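Side-chain contacts in acetylornithine aminotransferase (Aquifex aeolicus, PDB 2EH6), which catalyses the pyridoxal-phosphate-dependent transfer of an amino group between N(2)-acetyl-L-ornithine and 2-oxoglutarate in arginine biosynthesis: residues 107-110 against 111-115; 143-146 against 147-150; 344-347 against 348-352. One frame throughout, in Å; residues are numbered along the deposited sequence.

Contact 1 of 3, residues 107-110 against 111-115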
loop_
_atom_site.group_PDB
_atom_site.type_symbol
_atom_site.label_atom_id
_atom_site.label_comp_id
_atom_site.label_asym_id
_atom_site.label_seq_id
_atom_site.Cartn_x
_atom_site.Cartn_y
_atom_site.Cartn_z
ATOM N N ARG A 107 4.533 15.215 12.180
ATOM C CA ARG A 107 5.284 15.059 13.421
ATOM C C ARG A 107 6.737 15.470 13.247
ATOM O O ARG A 107 7.274 16.217 14.067
ATOM C CB ARG A 107 5.213 13.617 13.936
ATOM C CG ARG A 107 3.947 13.327 14.718
ATOM C CD ARG A 107 3.984 11.984 15.415
ATOM N NE ARG A 107 2.812 11.823 16.277
ATOM C CZ ARG A 107 2.499 10.704 16.922
ATOM N NH1 ARG A 107 3.271 9.627 16.810
ATOM N NH2 ARG A 107 1.407 10.658 17.674
ATOM N N LYS A 108 7.376 14.998 12.180
ATOM C CA LYS A 108 8.771 15.348 11.954
ATOM C C LYS A 108 8.928 16.843 11.689
ATOM O O LYS A 108 9.930 17.451 12.081
ATOM C CB LYS A 108 9.359 14.548 10.791
ATOM C CG LYS A 108 10.841 14.792 10.615
ATOM C CD LYS A 108 11.507 13.736 9.770
ATOM C CE LYS A 108 12.999 13.994 9.679
ATOM N NZ LYS A 108 13.280 15.335 9.076
ATOM N N TYR A 109 7.930 17.434 11.042
ATOM C CA TYR A 109 7.952 18.860 10.740
ATOM C C TYR A 109 8.226 19.679 12.004
ATOM O O TYR A 109 9.142 20.506 12.035
ATOM C CB TYR A 109 6.611 19.290 10.149
ATOM C CG TYR A 109 6.474 20.784 9.962
ATOM C CD1 TYR A 109 7.250 21.464 9.028
ATOM C CD2 TYR A 109 5.559 21.517 10.716
ATOM C CE1 TYR A 109 7.116 22.839 8.842
ATOM C CE2 TYR A 109 5.418 22.895 10.542
ATOM C CZ TYR A 109 6.198 23.546 9.603
ATOM O OH TYR A 109 6.061 24.905 9.425
ATOM N N TRP A 110 7.426 19.439 13.040
ATOM C CA TRP A 110 7.566 20.157 14.303
ATOM C C TRP A 110 8.847 19.801 15.042
ATOM O O TRP A 110 9.396 20.630 15.767
ATOM C CB TRP A 110 6.345 19.905 15.193
ATOM C CG TRP A 110 5.091 20.516 14.646
ATOM C CD1 TRP A 110 3.958 19.858 14.259
ATOM C CD2 TRP A 110 4.846 21.909 14.409
ATOM N NE1 TRP A 110 3.023 20.755 13.797
ATOM C CE2 TRP A 110 3.542 22.020 13.879
ATOM C CE3 TRP A 110 5.603 23.076 14.596
ATOM C CZ2 TRP A 110 2.976 23.252 13.531
ATOM C CZ3 TRP A 110 5.039 24.304 14.249
ATOM C CH2 TRP A 110 3.737 24.380 13.724
ATOM N N ARG A 111 9.325 18.575 14.863
ATOM C CA ARG A 111 10.566 18.150 15.498
ATOM C C ARG A 111 11.736 18.903 14.876
ATOM O O ARG A 111 12.665 19.317 15.579
ATOM C CB ARG A 111 10.779 16.642 15.326
ATOM C CG ARG A 111 9.927 15.785 16.246
ATOM C CD ARG A 111 10.492 15.762 17.661
ATOM N NE ARG A 111 11.677 14.911 17.773
ATOM C CZ ARG A 111 11.646 13.582 17.858
ATOM N NH1 ARG A 111 10.487 12.937 17.847
ATOM N NH2 ARG A 111 12.776 12.894 17.961
ATOM N N ASP A 112 11.698 19.085 13.561
ATOM C CA ASP A 112 12.764 19.826 12.890
ATOM C C ASP A 112 12.821 21.281 13.364
ATOM O O ASP A 112 13.847 21.949 13.309
ATOM C CB ASP A 112 12.501 19.799 11.380
ATOM C CG ASP A 112 12.672 18.387 10.836
ATOM O OD1 ASP A 112 13.528 17.669 11.353
ATOM O OD2 ASP A 112 11.982 18.035 9.881
ATOM N N LYS A 113 11.647 21.777 13.803
ATOM C CA LYS A 113 11.548 23.176 14.222
ATOM C C LYS A 113 11.838 23.357 15.712
ATOM O O LYS A 113 11.730 24.442 16.268
ATOM C CB LYS A 113 10.132 23.656 13.918
ATOM C CG LYS A 113 9.888 23.844 12.419
ATOM C CD LYS A 113 8.819 24.901 12.139
ATOM C CE LYS A 113 8.709 25.237 10.649
ATOM N NZ LYS A 113 10.038 25.526 10.115
ATOM N N GLY A 114 12.162 22.230 16.377
ATOM C CA GLY A 114 12.534 22.304 17.788
ATOM C C GLY A 114 11.321 22.266 18.727
ATOM O O GLY A 114 11.422 22.504 19.924
ATOM N N LYS A 115 10.143 21.965 18.151
ATOM C CA LYS A 115 8.927 22.028 18.959
ATOM C C LYS A 115 8.386 20.645 19.332
ATOM O O LYS A 115 8.654 19.647 18.675
ATOM C CB LYS A 115 7.875 22.818 18.179
ATOM C CG LYS A 115 8.300 24.269 17.952
ATOM C CD LYS A 115 7.194 25.109 17.310
ATOM C CE LYS A 115 7.623 26.563 17.085
ATOM N NZ LYS A 115 6.539 27.305 16.442
#
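K108 reaches D112 one turn along the helix because its CG stands opposite the backbone N (chi1 -175°) and its last torsion folds back (chi4 -59°), bringing the ammonium group to the carboxylate. NZ meets the syn lone pair of D112 OD2 at 3.1 Å in a salt bridge, with only a weak bond to OD1. Both ends are tied outside the helix to S261: K108 NZ to its carbonyl oxygen, D112 OD2 to its hydroxyl. On another side of the helix W110 takes the extended chain of K115 obliquely against the indole, K115 CD lying 3.7 Å from W110 CE3. Y109 CD2 sits 3.7 Å above the centre of one indole face, and NE1 of W110 is bound to A174 O. K113 runs past the Y109 ring, its end close to the phenol end of that side chain. Here helix 95-112 ends in a Schellman motif. K115 N gives a 2.8 Å bond to W110 O, and G114 N returns to R111 O at 3.1 Å. G114 has a phi of 86°, at which a side chain would press on the carbonyl oxygen of K113. The carbonyl of W110 also receives a weak bond from K113 N. R107 leads away from the helix end to the second subunit, where its NH1 binds the carbonyl oxygens of F147 and P149.

Contact 2 of 3, residues 143-146 against 147-150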
loop_
_atom_site.group_PDB
_atom_site.type_symbol
_atom_site.label_atom_id
_atom_site.label_comp_id
_atom_site.label_asym_id
_atom_site.label_seq_id
_atom_site.Cartn_x
_atom_site.Cartn_y
_atom_site.Cartn_z
ATOM N N PHE A 143 -13.510 -0.065 14.721
ATOM C CA PHE A 143 -12.391 -0.516 13.897
ATOM C C PHE A 143 -11.115 -0.690 14.715
ATOM O O PHE A 143 -10.133 -1.251 14.228
ATOM C CB PHE A 143 -12.123 0.478 12.760
ATOM C CG PHE A 143 -13.229 0.555 11.745
ATOM C CD1 PHE A 143 -13.739 -0.601 11.161
ATOM C CD2 PHE A 143 -13.749 1.787 11.358
ATOM C CE1 PHE A 143 -14.755 -0.531 10.200
ATOM C CE2 PHE A 143 -14.763 1.870 10.399
ATOM C CZ PHE A 143 -15.266 0.710 9.819
ATOM N N HIS A 144 -11.137 -0.209 15.958
ATOM C CA HIS A 144 -9.978 -0.295 16.847
ATOM C C HIS A 144 -9.982 -1.569 17.686
ATOM O O HIS A 144 -8.930 -2.136 17.976
ATOM C CB HIS A 144 -9.951 0.899 17.817
ATOM C CG HIS A 144 -9.960 2.243 17.152
ATOM N ND1 HIS A 144 -10.344 3.392 17.813
ATOM C CD2 HIS A 144 -9.618 2.628 15.899
ATOM C CE1 HIS A 144 -10.241 4.425 16.996
ATOM N NE2 HIS A 144 -9.803 3.989 15.827
ATOM N N LYS A 145 -11.174 -2.000 18.079
ATOM C CA LYS A 145 -11.356 -3.171 18.934
ATOM C C LYS A 145 -10.506 -4.404 18.631
ATOM O O LYS A 145 -10.637 -5.026 17.574
ATOM C CB LYS A 145 -12.836 -3.565 18.960
ATOM C CG LYS A 145 -13.771 -2.416 19.328
ATOM C CD LYS A 145 -13.352 -1.736 20.631
ATOM C CE LYS A 145 -14.273 -0.571 20.977
ATOM N NZ LYS A 145 -13.799 0.162 22.186
ATOM N N GLY A 146 -9.645 -4.749 19.589
ATOM C CA GLY A 146 -8.781 -5.906 19.459
ATOM C C GLY A 146 -7.393 -5.589 18.938
ATOM O O GLY A 146 -6.512 -6.452 18.935
ATOM N N PHE A 147 -7.187 -4.345 18.517
ATOM C CA PHE A 147 -5.905 -3.932 17.961
ATOM C C PHE A 147 -5.105 -2.977 18.852
ATOM O O PHE A 147 -3.944 -2.693 18.571
ATOM C CB PHE A 147 -6.141 -3.289 16.589
ATOM C CG PHE A 147 -6.962 -4.145 15.650
ATOM C CD1 PHE A 147 -6.567 -5.440 15.345
ATOM C CD2 PHE A 147 -8.113 -3.644 15.063
ATOM C CE1 PHE A 147 -7.307 -6.227 14.467
ATOM C CE2 PHE A 147 -8.867 -4.421 14.183
ATOM C CZ PHE A 147 -8.463 -5.714 13.883
ATOM N N GLU A 148 -5.724 -2.491 19.926
ATOM C CA GLU A 148 -5.060 -1.565 20.845
ATOM C C GLU A 148 -3.842 -2.219 21.498
ATOM O O GLU A 148 -3.757 -3.449 21.587
ATOM C CB GLU A 148 -6.041 -1.097 21.932
ATOM C CG GLU A 148 -7.380 -0.597 21.395
ATOM C CD GLU A 148 -8.438 -1.694 21.281
ATOM O OE1 GLU A 148 -8.078 -2.886 21.166
ATOM O OE2 GLU A 148 -9.640 -1.356 21.295
ATOM N N PRO A 149 -2.874 -1.407 21.957
ATOM C CA PRO A 149 -2.851 0.060 21.903
ATOM C C PRO A 149 -2.511 0.617 20.523
ATOM O O PRO A 149 -1.671 0.070 19.808
ATOM C CB PRO A 149 -1.783 0.420 22.928
ATOM C CG PRO A 149 -0.803 -0.689 22.750
ATOM C CD PRO A 149 -1.700 -1.913 22.690
ATOM N N LEU A 150 -3.162 1.717 20.170
ATOM C CA LEU A 150 -2.932 2.377 18.892
ATOM C C LEU A 150 -1.780 3.357 19.069
ATOM O O LEU A 150 -1.127 3.367 20.116
ATOM C CB LEU A 150 -4.184 3.144 18.476
ATOM C CG LEU A 150 -5.480 2.329 18.485
ATOM C CD1 LEU A 150 -6.653 3.232 18.137
ATOM C CD2 LEU A 150 -5.371 1.172 17.496
#
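F147 turns back on the residues before it, and its backbone N donates to H144 O at 2.9 Å. With its CG beside the backbone N, the phenyl ring is laid along the preceding backbone: F143 O comes to the ring edge in plane, 3.2 Å from F147 CD2, while K145 O stands above one face, offset toward the rim. H144 offers one face of its imidazole to L150. The methyl CD1 of L150 lies 3.6 Å from the imidazole centroid and 11° off the ring normal, a CH-pi contact in which the two side chains cross at about a right angle. The H144-F147 bond closes a type II beta turn, with K145 and G146 at its corners; G146 has a positive phi, where a CB would crowd the carbonyl oxygen of K145. E148 bends at chi2 (91°), which brings its carboxylate back to the turn, so that OE1 accepts the amide of G146 at 2.9 Å on its syn side, 28° out of the carboxylate plane. OE2 of E148 comes 3.4 Å from K145 CA, while the ammonium of K145 stays beyond salt-bridge range, NZ lying 4.5 Å from E148 OE2. OE1 has a second partner, NH1 of R111 of the second subunit, in a salt bridge across the dimer interface. Replacing E148 by an alanine is likely to leave the G146 amide without this acceptor and to remove the carboxylate that faces R111 of the second subunit. Immediately after E148 the peptide bond to P149 is cis. At the start of the segment, F143 packs on R130, a predicted substrate-binding residue.

Contact 3 of 3, residues 344-347 against 348-352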
loop_
_atom_site.group_PDB
_atom_site.type_symbol
_atom_site.label_atom_id
_atom_site.label_comp_id
_atom_site.label_asym_id
_atom_site.label_seq_id
_atom_site.Cartn_x
_atom_site.Cartn_y
_atom_site.Cartn_z
ATOM N N ASN A 344 -24.215 1.386 -3.053
ATOM C CA ASN A 344 -23.554 1.040 -1.801
ATOM C C ASN A 344 -24.311 1.536 -0.572
ATOM O O ASN A 344 -24.997 2.553 -0.618
ATOM C CB ASN A 344 -22.128 1.600 -1.811
ATOM C CG ASN A 344 -21.384 1.334 -0.520
ATOM O OD1 ASN A 344 -21.211 2.230 0.307
ATOM N ND2 ASN A 344 -20.937 0.095 -0.337
ATOM N N CYS A 345 -24.191 0.795 0.523
ATOM C CA CYS A 345 -24.847 1.154 1.772
ATOM C C CYS A 345 -23.778 1.348 2.834
ATOM O O CYS A 345 -22.972 0.453 3.085
ATOM C CB CYS A 345 -25.812 0.048 2.204
ATOM S SG CYS A 345 -26.625 0.294 3.823
ATOM N N THR A 346 -23.774 2.521 3.456
ATOM C CA THR A 346 -22.789 2.813 4.481
ATOM C C THR A 346 -23.453 3.518 5.664
ATOM O O THR A 346 -24.583 4.001 5.553
ATOM C CB THR A 346 -21.648 3.687 3.896
ATOM O OG1 THR A 346 -20.519 3.654 4.776
ATOM C CG2 THR A 346 -22.111 5.127 3.705
ATOM N N ALA A 347 -22.755 3.565 6.795
ATOM C CA ALA A 347 -23.286 4.199 7.997
ATOM C C ALA A 347 -24.657 3.609 8.314
ATOM O O ALA A 347 -25.529 4.282 8.857
ATOM C CB ALA A 347 -23.388 5.710 7.803
ATOM N N GLY A 348 -24.834 2.344 7.942
ATOM C CA GLY A 348 -26.078 1.644 8.200
ATOM C C GLY A 348 -27.305 2.054 7.406
ATOM O O GLY A 348 -28.018 1.193 6.896
ATOM N N LYS A 349 -27.558 3.354 7.290
ATOM C CA LYS A 349 -28.747 3.819 6.584
ATOM C C LYS A 349 -28.503 4.763 5.411
ATOM O O LYS A 349 -29.452 5.275 4.825
ATOM C CB LYS A 349 -29.689 4.504 7.578
ATOM C CG LYS A 349 -30.082 3.641 8.765
ATOM C CD LYS A 349 -30.898 4.438 9.775
ATOM C CE LYS A 349 -31.207 3.610 11.014
ATOM N NZ LYS A 349 -31.830 4.438 12.083
ATOM N N VAL A 350 -27.245 4.990 5.059
ATOM C CA VAL A 350 -26.945 5.896 3.964
ATOM C C VAL A 350 -26.528 5.195 2.683
ATOM O O VAL A 350 -25.509 4.503 2.645
ATOM C CB VAL A 350 -25.821 6.892 4.347
ATOM C CG1 VAL A 350 -25.545 7.844 3.189
ATOM C CG2 VAL A 350 -26.224 7.680 5.590
ATOM N N LEU A 351 -27.333 5.358 1.638
ATOM C CA LEU A 351 -26.991 4.787 0.345
ATOM C C LEU A 351 -25.987 5.773 -0.230
ATOM O O LEU A 351 -26.257 6.971 -0.298
ATOM C CB LEU A 351 -28.219 4.701 -0.564
ATOM C CG LEU A 351 -29.159 3.520 -0.321
ATOM C CD1 LEU A 351 -30.365 3.642 -1.233
ATOM C CD2 LEU A 351 -28.422 2.213 -0.586
ATOM N N ARG A 352 -24.820 5.271 -0.617
ATOM C CA ARG A 352 -23.775 6.118 -1.173
ATOM C C ARG A 352 -23.645 5.836 -2.664
ATOM O O ARG A 352 -23.647 4.679 -3.081
ATOM C CB ARG A 352 -22.446 5.846 -0.452
ATOM C CG ARG A 352 -21.250 6.565 -1.047
ATOM C CD ARG A 352 -19.991 6.377 -0.205
ATOM N NE ARG A 352 -19.770 4.986 0.186
ATOM C CZ ARG A 352 -18.631 4.528 0.698
ATOM N NH1 ARG A 352 -17.602 5.349 0.877
ATOM N NH2 ARG A 352 -18.524 3.251 1.046
HETATM O O HOH W 1 -23.523 0.086 6.369
#
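N344 and R352 lie side by side and point the same way, each with CG anti to its backbone N (chi1 178° and 174°). A bend at chi3 of R352 turns the guanidinium side-on, so that NE and NH2 both grip one oxygen, N344 OD1, at 3.1 and 3.0 Å. The oxygen lies in the guanidinium plane, but both nitrogens approach it from the same face of the amide, well above its plane; the two flat groups are 50° apart. Two bonds to one atom would be expected to hold the guanidinium against rotation. T346 adds its CG2 methyl over one guanidinium face, 4.2 Å from R352 NE, and also beside V350, while its OG1 binds E184 O. On the other side of the sheet, C345 stretches SG away from its backbone N into the disulfide with C329, passing 3.5 Å from G348 O, and L351 CD2 comes to 3.4 Å from N344 O. The backbones are joined by T346 N to V350 O (2.8 Å) and by the reverse bond from V350 N. A water accepts from G348 N and bonds weakly to C345 O. These residues form a tight antiparallel beta hairpin with a three-residue loop, 347-349; R352 lies near the cofactor, its side chain about 6 Å from pyridoxal phosphate at the nearest atoms, and NH1 bonds weakly to the pocket residue Q215.

All three contacts are partly buried; measured between centres, contact 3 lies nearest the middle of the chain (about 16 Å) and contact 1, at a helix end, farthest (about 27 Å). Contacts 1 and 2 belong to the dimer interface: within one chain they do not touch, their nearest atoms about 8 Å apart, but R107 and R111 of one subunit bind F147, P149 and E148 of the other. Contact 3, in the hairpin of strands 341-346 and 350-353, lies across the chain's centre from contact 1. Contact 1 relies on a salt bridge and helix-end bonds, contact 2 on turn bonds and aromatic faces, contact 3 on strand pairing, a disulfide and a guanidinium.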